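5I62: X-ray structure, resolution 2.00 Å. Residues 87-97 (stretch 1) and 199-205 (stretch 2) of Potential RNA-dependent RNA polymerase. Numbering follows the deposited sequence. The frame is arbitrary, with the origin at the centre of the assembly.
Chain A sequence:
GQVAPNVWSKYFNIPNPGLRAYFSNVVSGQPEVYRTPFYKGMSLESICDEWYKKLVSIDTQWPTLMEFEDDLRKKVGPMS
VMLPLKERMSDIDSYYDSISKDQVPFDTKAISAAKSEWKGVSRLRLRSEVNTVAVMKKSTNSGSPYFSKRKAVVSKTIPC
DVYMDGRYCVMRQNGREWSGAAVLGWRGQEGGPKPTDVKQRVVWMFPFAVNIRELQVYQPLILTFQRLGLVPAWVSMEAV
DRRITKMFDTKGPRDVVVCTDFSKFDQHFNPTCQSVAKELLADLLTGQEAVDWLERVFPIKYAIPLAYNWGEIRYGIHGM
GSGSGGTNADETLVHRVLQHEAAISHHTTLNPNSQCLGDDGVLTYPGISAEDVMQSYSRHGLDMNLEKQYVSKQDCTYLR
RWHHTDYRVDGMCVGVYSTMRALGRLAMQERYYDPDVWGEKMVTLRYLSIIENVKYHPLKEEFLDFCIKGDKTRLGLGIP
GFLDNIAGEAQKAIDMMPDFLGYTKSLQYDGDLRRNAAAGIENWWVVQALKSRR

Stretch 1 87-97: ERMSDIDSYYD
Stretch 2 (199-205) KQRVVWM

A short helix lies obliquely across a β-strand in a contact built from aromatic and aliphatic packing at one end and water-mediated polar bridging at the other, with no direct hydrogen bond between the two stretches.

The helix runs from Met89 to Asp97, preceded by Glu87 and Arg88, and the strand spans Lys199 to Met205. Their axes approach to 9.1 Å, and their N-to-C directions diverge by 52° (signed crossing angle -52°). Arg88 CA lies 7.6 Å from Gln200 CA, and Asp91 CA lies 7.0 Å from Val202 CA. In the helix, phi/psi stay between -61/-36 and -66/-33 over Met89 to Asp91, vary to -73/-50 at Ile92 and -46/-42 at Asp93, and drift to -89/-35 at Tyr96 and -91/-24 at Asp97. Ile92 N donates to Arg88 O (3.2 Å), Asp93 N to Met89 O (2.8 Å) and Ser94 N to Ser90 O (3.0 Å). Farther along, Tyr95 N reaches Ile92 O at 3.0 Å, an i-to-i-3 bond, while Asp97 N returns to the i-4 pattern with Asp93 O at 2.8 Å. The strand is extended, with phi from -70 to -113° and psi from 87 to 137°.

Periodicity selects the side chains that meet. Along the strand, Gln200, Val202 and Trp204 point toward the helix, whereas Arg201 and Val203 point away. On the other side, Asp91 and Tyr95, four residues apart on one face of the helix, point toward the strand, and Arg88, just before the first turn, does the same.

At the polar end, Arg88 (chi1 m, chi2 t, chi3 p) and Asp91 (chi1 m) have opposite charges, but a water joins them. It accepts from Arg88 NE at 2.8 Å and donates both to Asp91 OD2 at 2.7 Å and to Gln200 O at 2.8 Å. The water thus links Asp91 OD2 and Gln200 O, two acceptors 3.8 Å apart that could not bond to each other. Gln200 (chi1 m, chi2 m) turns its CB toward the helix, and the Arg88 guanidinium continues along the strand, its NH2 3.7 Å from Arg201 O and its edge facing Val202 CA.

Val202 (chi1 t) occupies the middle. Its compact, branched side chain suits a buried position between larger neighbours: Val202 CG2 lies 3.7 Å from Asp91 CB, and Val202 CB lies 3.8 Å from Tyr95 CE1. A second water accepts from Val202 N at 3.0 Å and hydrogen-bonds Tyr95 OH at 3.2 Å, so the phenol can pack its ring against valine while its buried hydroxyl keeps a hydrogen-bonding partner in this water and another elsewhere in the structure.

The aromatic end is formed by Tyr95 (chi1 m, chi2 82°) and Trp204 (chi1 -68°, chi2 63°). The indole directs its edge toward the tyrosine face, with Trp204 NE1 3.5 Å from Tyr95 CE2; the tyrosine ring and indole five-membered ring have centroids 4.6 Å apart and planes at 59°. This arrangement places the electropositive indole rim against the electron-rich tyrosine face. Tyr96 (chi1 m, chi2 87°) leaves its backbone sideways, yet its end comes nearer, bringing Tyr96 OH to 3.7 Å from Trp204 CH2 at the indole edge.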

# COMPACT_ATOMS: atom_id res chain seq x y z
N GLU A 87 10.15 19.69 8.95
CA GLU A 87 8.75 19.89 8.60
C GLU A 87 7.94 18.59 8.56
O GLU A 87 6.78 18.61 8.13
CB GLU A 87 8.63 20.62 7.26
CG GLU A 87 9.40 21.93 7.22
CD GLU A 87 9.64 22.41 5.80
OE1 GLU A 87 10.69 23.05 5.55
OE2 GLU A 87 8.79 22.15 4.91
N ARG A 88 8.53 17.48 9.01
CA ARG A 88 7.89 16.17 9.03
C ARG A 88 7.75 15.63 10.45
O ARG A 88 7.31 14.50 10.61
CB ARG A 88 8.70 15.18 8.18
CG ARG A 88 8.75 15.51 6.68
CD ARG A 88 9.61 14.54 5.90
NE ARG A 88 9.09 13.18 5.96
CZ ARG A 88 9.83 12.08 5.83
NH1 ARG A 88 11.15 12.18 5.65
NH2 ARG A 88 9.27 10.88 5.90
N MET A 89 8.14 16.40 11.47
CA MET A 89 8.14 15.88 12.84
C MET A 89 6.73 15.56 13.32
O MET A 89 6.54 14.64 14.13
CB MET A 89 8.81 16.86 13.80
CG MET A 89 10.28 17.11 13.52
SD MET A 89 11.31 15.62 13.57
CE MET A 89 10.90 14.96 15.19
N SER A 90 5.74 16.34 12.86
CA SER A 90 4.35 16.05 13.19
C SER A 90 3.89 14.74 12.57
O SER A 90 3.09 14.01 13.16
CB SER A 90 3.45 17.19 12.72
OG SER A 90 3.53 18.29 13.59
N ASP A 91 4.38 14.45 11.36
CA ASP A 91 4.07 13.18 10.71
C ASP A 91 4.58 12.02 11.54
O ASP A 91 3.94 10.96 11.60
CB ASP A 91 4.68 13.15 9.31
CG ASP A 91 4.13 14.25 8.42
OD1 ASP A 91 2.99 14.70 8.68
OD2 ASP A 91 4.83 14.65 7.46
N ILE A 92 5.74 12.18 12.18
CA ILE A 92 6.28 11.15 13.07
C ILE A 92 5.48 11.08 14.36
O ILE A 92 5.11 9.99 14.80
CB ILE A 92 7.77 11.40 13.36
CG1 ILE A 92 8.58 11.51 12.08
CG2 ILE A 92 8.31 10.30 14.30
CD1 ILE A 92 10.04 11.79 12.37
N ASP A 93 5.28 12.24 15.00
CA ASP A 93 4.48 12.34 16.22
C ASP A 93 3.18 11.56 16.09
O ASP A 93 2.75 10.88 17.03
CB ASP A 93 4.16 13.80 16.54
CG ASP A 93 5.38 14.62 16.96
OD1 ASP A 93 6.42 14.02 17.32
OD2 ASP A 93 5.28 15.87 16.96
N SER A 94 2.53 11.66 14.92
CA SER A 94 1.23 11.03 14.70
C SER A 94 1.24 9.54 15.02
O SER A 94 0.29 9.01 15.61
CB SER A 94 0.79 11.26 13.25
OG SER A 94 -0.54 10.81 13.04
N TYR A 95 2.33 8.85 14.68
CA TYR A 95 2.40 7.41 14.96
C TYR A 95 2.41 7.12 16.45
O TYR A 95 1.95 6.05 16.88
CB TYR A 95 3.64 6.80 14.30
CG TYR A 95 3.46 6.59 12.83
CD1 TYR A 95 3.65 7.63 11.93
CD2 TYR A 95 3.02 5.38 12.34
CE1 TYR A 95 3.46 7.45 10.58
CE2 TYR A 95 2.81 5.18 10.99
CZ TYR A 95 3.04 6.22 10.12
OH TYR A 95 2.84 6.02 8.78
N TYR A 96 2.98 8.02 17.25
CA TYR A 96 3.09 7.82 18.69
C TYR A 96 1.86 8.35 19.43
O TYR A 96 1.45 7.77 20.43
CB TYR A 96 4.35 8.52 19.22
CG TYR A 96 5.62 7.83 18.78
CD1 TYR A 96 6.21 8.14 17.57
CD2 TYR A 96 6.21 6.84 19.57
CE1 TYR A 96 7.37 7.50 17.14
CE2 TYR A 96 7.37 6.19 19.16
CZ TYR A 96 7.94 6.52 17.95
OH TYR A 96 9.09 5.87 17.54
N ASP A 97 1.29 9.43 18.94
CA ASP A 97 0.21 10.10 19.65
C ASP A 97 -1.17 9.60 19.26
O ASP A 97 -2.11 9.69 20.05
CB ASP A 97 0.32 11.61 19.43
CG ASP A 97 1.60 12.20 20.02
OD1 ASP A 97 2.15 11.60 20.98
OD2 ASP A 97 2.08 13.23 19.52
N LYS A 199 1.88 14.89 -0.78
CA LYS A 199 1.66 14.14 0.46
C LYS A 199 2.97 13.55 0.94
O LYS A 199 3.66 12.87 0.17
CB LYS A 199 0.68 12.99 0.23
CG LYS A 199 -0.79 13.32 0.06
CD LYS A 199 -1.21 14.51 0.88
CE LYS A 199 -1.35 15.72 -0.02
NZ LYS A 199 -1.44 17.02 0.72
N GLN A 200 3.30 13.76 2.21
CA GLN A 200 4.58 13.33 2.77
C GLN A 200 4.38 12.03 3.55
O GLN A 200 4.19 12.03 4.77
CB GLN A 200 5.17 14.44 3.64
CG GLN A 200 5.26 15.80 2.95
CD GLN A 200 6.32 15.82 1.86
OE1 GLN A 200 7.48 15.48 2.10
NE2 GLN A 200 5.93 16.24 0.65
N ARG A 201 4.47 10.91 2.84
CA ARG A 201 4.24 9.62 3.49
C ARG A 201 5.46 9.20 4.32
O ARG A 201 6.60 9.34 3.89
CB ARG A 201 3.93 8.54 2.45
CG ARG A 201 2.58 8.69 1.74
CD ARG A 201 2.25 7.42 0.92
NE ARG A 201 2.80 6.21 1.54
CZ ARG A 201 3.46 5.26 0.88
NH1 ARG A 201 3.64 5.35 -0.43
NH2 ARG A 201 3.94 4.21 1.54
N VAL A 202 5.20 8.69 5.52
CA VAL A 202 6.25 8.13 6.36
C VAL A 202 6.37 6.64 6.04
O VAL A 202 5.36 5.93 5.98
CB VAL A 202 5.95 8.35 7.85
CG1 VAL A 202 6.92 7.57 8.71
CG2 VAL A 202 6.00 9.83 8.19
N VAL A 203 7.60 6.18 5.80
CA VAL A 203 7.90 4.77 5.66
C VAL A 203 8.76 4.34 6.83
O VAL A 203 9.76 4.99 7.14
CB VAL A 203 8.61 4.46 4.32
CG1 VAL A 203 8.89 2.95 4.21
CG2 VAL A 203 7.77 4.92 3.16
N TRP A 204 8.37 3.25 7.49
CA TRP A 204 9.19 2.61 8.52
C TRP A 204 10.01 1.52 7.83
O TRP A 204 9.50 0.44 7.53
CB TRP A 204 8.32 2.04 9.63
CG TRP A 204 7.63 3.08 10.47
CD1 TRP A 204 6.68 3.98 10.07
CD2 TRP A 204 7.85 3.33 11.86
NE1 TRP A 204 6.29 4.76 11.13
CE2 TRP A 204 7.00 4.40 12.24
CE3 TRP A 204 8.69 2.77 12.83
CZ2 TRP A 204 6.97 4.91 13.53
CZ3 TRP A 204 8.65 3.27 14.12
CH2 TRP A 204 7.80 4.34 14.46
N MET A 205 11.29 1.80 7.57
CA MET A 205 12.16 0.85 6.88
C MET A 205 12.74 -0.09 7.94
O MET A 205 13.59 0.31 8.74
CB MET A 205 13.26 1.58 6.11
CG MET A 205 12.74 2.40 4.94
SD MET A 205 14.06 3.44 4.24
CE MET A 205 13.19 4.19 2.90
O HOH W 1 6.35 12.68 6.51
O HOH W 2 2.39 8.11 6.46